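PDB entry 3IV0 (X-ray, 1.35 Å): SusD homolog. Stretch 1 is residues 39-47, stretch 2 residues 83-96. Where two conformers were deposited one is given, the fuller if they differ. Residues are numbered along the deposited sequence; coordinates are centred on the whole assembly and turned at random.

Stretch 1, residues 39-47: SQRPFLTYS
Stretch 2 83-96: DARGGLIMQWDVFY

Residues 39-47 and 83-96 of this SusD homolog bury 661 Å² between them, with Arg 41 as the largest single contributor. Stretch 1 runs through an extended Arg 41 (phi/psi -145/144) to Pro 42, the N-cap of a helix that begins at Phe 43. Stretch 2 opens with a type I turn from Asp 83 to Gly 86, has helical torsions at 87-89, makes a second type I turn from Leu 88 to Gln 91, and enters a helix at Asp 93 after the N-cap Trp 92. The register is set by CA separations of 5.5 Å for Arg 41 and Ala 84 and 5.6 Å for Phe 43 and Ile 89.

The CA-to-CB bond of Arg 41 points sideways, yet chi angles of -68° (m), 87° (p), -173° (t) and -82° carry its end to the second stretch. Arg 41 NH1 donates to Gln 91 O at 3.0 Å, and Arg 41 NH2 meets Asp 93 OD1 at 2.8 Å in a hydrogen-bonded salt bridge. Asp 93 adopts chi1 62° (p), its carboxylate coming nearer than its sideways CB would suggest. The flat guanidinium also suits a sandwich: Val 94 CG2 covers one face, 3.6 Å from Arg 41 CZ, while Leu 88 O lies over the opposite face. That Leu 88 O is 2.9 Å from Arg 41 NH1, but the angle is too poor for a hydrogen bond. A long, multiply donating side chain can thus serve both the turn and the start of the helix.

Ile 89 supplies the apolar centre. With chi1 -58° (m) and chi2 169° (t), Ile 89 CD1 reaches Pro 42 CG at 3.9 Å and Tyr 46 CD2 at a tight 3.2 Å, while Ile 89 CG2 lies 3.8 Å from Phe 43 CD2. The branched side chain therefore touches three rings. Phe 43, at chi1 170° (t) and chi2 -83°, offers a face to the edge of Phe 95, which has chi1 -72° (m) and chi2 -73°. The ring centroids are 4.9 Å apart, the planes at 68°, and Phe 43 CE2 is 3.7 Å from Phe 95 CE2.

Near the first turn, small Ala 84 points toward stretch 1, Ala 84 CB lying 4.1 Å from Pro 42 CD. Tyr 46, chi1 -82° (m), sets its ring edge against Arg 85 O, 3.5 Å from Tyr 46 CE2; this buried oxygen has no hydrogen-bonding partner. The Arg 85 side chain turns back to Asp 83, with Arg 85 NH2 to Asp 83 OD2 at 2.9 Å in a salt bridge, and Arg 85 N donates to Asp 83 OD1 at 3.0 Å, bracing the turn.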

# COMPACT_ATOMS: atom_id res chain seq x y z
N SER A 39 11.49 6.54 1.71
CA SER A 39 12.55 7.53 1.82
C SER A 39 13.95 6.97 1.84
O SER A 39 14.87 7.68 1.44
CB SER A 39 12.29 8.47 3.00
OG SER A 39 11.15 9.27 2.77
N GLN A 40 14.12 5.73 2.30
CA GLN A 40 15.43 5.09 2.27
C GLN A 40 15.48 3.91 1.29
O GLN A 40 16.55 3.38 1.06
CB GLN A 40 15.86 4.65 3.68
CG GLN A 40 16.14 5.84 4.64
CD GLN A 40 16.55 5.47 6.11
OE1 GLN A 40 16.24 4.40 6.65
NE2 GLN A 40 17.24 6.41 6.77
N ARG A 41 14.29 3.44 0.87
CA ARG A 41 14.12 2.32 -0.10
C ARG A 41 12.90 2.61 -0.96
O ARG A 41 11.90 3.13 -0.45
CB ARG A 41 13.82 0.98 0.60
CG ARG A 41 14.91 0.39 1.40
CD ARG A 41 14.91 0.92 2.84
NE ARG A 41 16.07 0.46 3.60
CZ ARG A 41 16.15 -0.74 4.18
NH1 ARG A 41 15.13 -1.58 4.10
NH2 ARG A 41 17.25 -1.10 4.83
N PRO A 42 12.93 2.25 -2.25
CA PRO A 42 11.70 2.29 -3.05
C PRO A 42 10.86 1.02 -2.88
O PRO A 42 10.40 0.42 -3.85
CB PRO A 42 12.24 2.43 -4.45
CG PRO A 42 13.49 1.63 -4.43
CD PRO A 42 14.08 1.84 -3.07
N PHE A 43 10.67 0.63 -1.64
CA PHE A 43 10.01 -0.63 -1.31
C PHE A 43 8.60 -0.71 -1.83
O PHE A 43 8.24 -1.69 -2.46
CB PHE A 43 10.02 -0.80 0.23
CG PHE A 43 9.18 -1.93 0.75
CD1 PHE A 43 7.80 -1.76 0.94
CD2 PHE A 43 9.74 -3.15 1.07
CE1 PHE A 43 7.03 -2.80 1.44
CE2 PHE A 43 8.97 -4.18 1.61
CZ PHE A 43 7.61 -4.00 1.75
N LEU A 44 7.79 0.29 -1.56
CA LEU A 44 6.36 0.19 -1.91
C LEU A 44 6.16 0.13 -3.41
O LEU A 44 5.35 -0.69 -3.88
CB LEU A 44 5.56 1.32 -1.26
CG LEU A 44 4.05 1.25 -1.39
CD1 LEU A 44 3.49 -0.13 -1.04
CD2 LEU A 44 3.48 2.30 -0.46
N THR A 45 6.85 0.94 -4.19
CA THR A 45 6.56 0.93 -5.61
C THR A 45 7.20 -0.28 -6.30
O THR A 45 6.58 -0.86 -7.20
CB THR A 45 6.90 2.29 -6.27
OG1 THR A 45 6.29 2.34 -7.57
CG2 THR A 45 8.36 2.50 -6.49
N TYR A 46 8.39 -0.70 -5.89
CA TYR A 46 8.99 -1.88 -6.51
C TYR A 46 8.11 -3.08 -6.21
O TYR A 46 7.87 -3.91 -7.11
CB TYR A 46 10.40 -2.16 -6.00
CG TYR A 46 11.54 -1.39 -6.61
CD1 TYR A 46 11.41 -0.09 -7.02
CD2 TYR A 46 12.78 -2.00 -6.72
CE1 TYR A 46 12.52 0.60 -7.52
CE2 TYR A 46 13.85 -1.37 -7.23
CZ TYR A 46 13.71 -0.06 -7.62
OH TYR A 46 14.87 0.59 -8.08
N SER A 47 7.73 -3.22 -4.95
CA SER A 47 7.03 -4.42 -4.51
C SER A 47 5.55 -4.48 -4.85
O SER A 47 4.98 -5.57 -4.98
CB SER A 47 7.18 -4.60 -2.99
OG SER A 47 6.43 -3.63 -2.26
N ASP A 83 22.17 -2.52 -2.31
CA ASP A 83 21.75 -1.13 -2.47
C ASP A 83 20.25 -0.97 -2.75
O ASP A 83 19.47 -1.93 -2.63
CB ASP A 83 22.64 -0.38 -3.47
CG ASP A 83 22.33 -0.67 -4.93
OD1 ASP A 83 21.23 -1.15 -5.28
OD2 ASP A 83 23.21 -0.32 -5.76
N ALA A 84 19.83 0.26 -3.02
CA ALA A 84 18.39 0.58 -3.05
C ALA A 84 17.66 0.11 -4.28
O ALA A 84 16.46 0.40 -4.41
CB ALA A 84 18.15 2.11 -2.84
N ARG A 85 18.33 -0.58 -5.20
CA ARG A 85 17.66 -1.21 -6.33
C ARG A 85 17.37 -2.67 -6.09
O ARG A 85 16.78 -3.32 -6.94
CB ARG A 85 18.46 -1.03 -7.63
CG ARG A 85 18.44 0.36 -8.20
CD ARG A 85 19.48 1.30 -7.60
NE ARG A 85 20.85 0.79 -7.65
CZ ARG A 85 21.68 0.91 -8.67
NH1 ARG A 85 21.33 1.54 -9.77
NH2 ARG A 85 22.91 0.41 -8.56
N GLY A 86 17.78 -3.20 -4.95
CA GLY A 86 17.45 -4.60 -4.67
C GLY A 86 17.68 -5.00 -3.25
O GLY A 86 16.74 -5.13 -2.46
N GLY A 87 18.95 -5.14 -2.85
CA GLY A 87 19.26 -5.65 -1.54
C GLY A 87 18.67 -4.94 -0.35
O GLY A 87 18.32 -5.57 0.65
N LEU A 88 18.65 -3.62 -0.36
CA LEU A 88 18.04 -2.91 0.75
C LEU A 88 16.59 -3.26 0.91
O LEU A 88 16.08 -3.30 2.01
CB LEU A 88 18.15 -1.40 0.60
CG LEU A 88 19.47 -0.72 0.85
CD1 LEU A 88 19.31 0.82 0.68
CD2 LEU A 88 20.01 -1.08 2.21
N ILE A 89 15.89 -3.44 -0.20
CA ILE A 89 14.47 -3.73 -0.15
C ILE A 89 14.26 -5.12 0.47
O ILE A 89 13.23 -5.42 1.04
CB ILE A 89 13.88 -3.62 -1.57
CG1 ILE A 89 14.11 -2.24 -2.19
CG2 ILE A 89 12.37 -3.93 -1.53
CD1 ILE A 89 13.77 -2.17 -3.67
N MSE A 90 15.29 -5.95 0.38
CA MSE A 90 15.26 -7.30 0.94
C MSE A 90 15.61 -7.39 2.41
O MSE A 90 15.76 -8.46 2.96
CB MSE A 90 16.22 -8.18 0.17
CG MSE A 90 15.82 -8.36 -1.27
SE MSE A 90 17.20 -9.04 -2.46
CE MSE A 90 16.27 -8.63 -4.15
N GLN A 91 15.76 -6.22 3.03
CA GLN A 91 16.07 -6.09 4.44
C GLN A 91 14.92 -5.51 5.21
O GLN A 91 14.46 -4.40 4.94
CB GLN A 91 17.32 -5.21 4.63
CG GLN A 91 18.56 -5.88 4.07
CD GLN A 91 19.75 -4.98 3.97
OE1 GLN A 91 20.08 -4.26 4.92
NE2 GLN A 91 20.39 -4.97 2.83
N TRP A 92 14.45 -6.26 6.19
CA TRP A 92 13.34 -5.82 7.02
C TRP A 92 13.74 -4.97 8.22
O TRP A 92 12.91 -4.58 9.03
CB TRP A 92 12.46 -7.02 7.44
CG TRP A 92 13.17 -8.14 8.11
CD1 TRP A 92 14.24 -8.05 8.96
CD2 TRP A 92 12.88 -9.52 7.95
NE1 TRP A 92 14.60 -9.30 9.37
CE2 TRP A 92 13.79 -10.23 8.78
CE3 TRP A 92 11.91 -10.23 7.23
CZ2 TRP A 92 13.79 -11.61 8.84
CZ3 TRP A 92 11.91 -11.62 7.31
CH2 TRP A 92 12.84 -12.29 8.11
N ASP A 93 15.03 -4.61 8.30
CA ASP A 93 15.55 -3.87 9.45
C ASP A 93 14.83 -2.58 9.78
O ASP A 93 14.57 -2.32 10.96
CB ASP A 93 17.08 -3.59 9.30
CG ASP A 93 17.44 -2.72 8.10
OD1 ASP A 93 16.77 -2.81 7.05
OD2 ASP A 93 18.42 -1.92 8.19
N VAL A 94 14.50 -1.77 8.79
CA VAL A 94 13.89 -0.48 9.09
C VAL A 94 12.45 -0.65 9.57
O VAL A 94 12.02 0.02 10.49
CB VAL A 94 13.97 0.47 7.91
CG1 VAL A 94 13.34 1.83 8.29
CG2 VAL A 94 15.44 0.64 7.48
N PHE A 95 11.71 -1.60 9.00
CA PHE A 95 10.38 -1.91 9.55
C PHE A 95 10.51 -2.38 11.00
O PHE A 95 9.67 -2.02 11.84
CB PHE A 95 9.69 -3.02 8.73
CG PHE A 95 9.21 -2.58 7.38
CD1 PHE A 95 8.10 -1.75 7.27
CD2 PHE A 95 9.82 -3.03 6.22
CE1 PHE A 95 7.66 -1.37 6.02
CE2 PHE A 95 9.36 -2.63 4.99
CZ PHE A 95 8.29 -1.85 4.90
N TYR A 96 11.52 -3.22 11.31
CA TYR A 96 11.66 -3.63 12.71
C TYR A 96 12.09 -2.49 13.64
O TYR A 96 11.76 -2.53 14.83
CB TYR A 96 12.59 -4.85 12.86
CG TYR A 96 11.86 -6.14 12.58
CD1 TYR A 96 10.95 -6.66 13.48
CD2 TYR A 96 12.04 -6.81 11.40
CE1 TYR A 96 10.26 -7.78 13.21
CE2 TYR A 96 11.37 -7.96 11.13
CZ TYR A 96 10.49 -8.45 12.03
OH TYR A 96 9.81 -9.60 11.70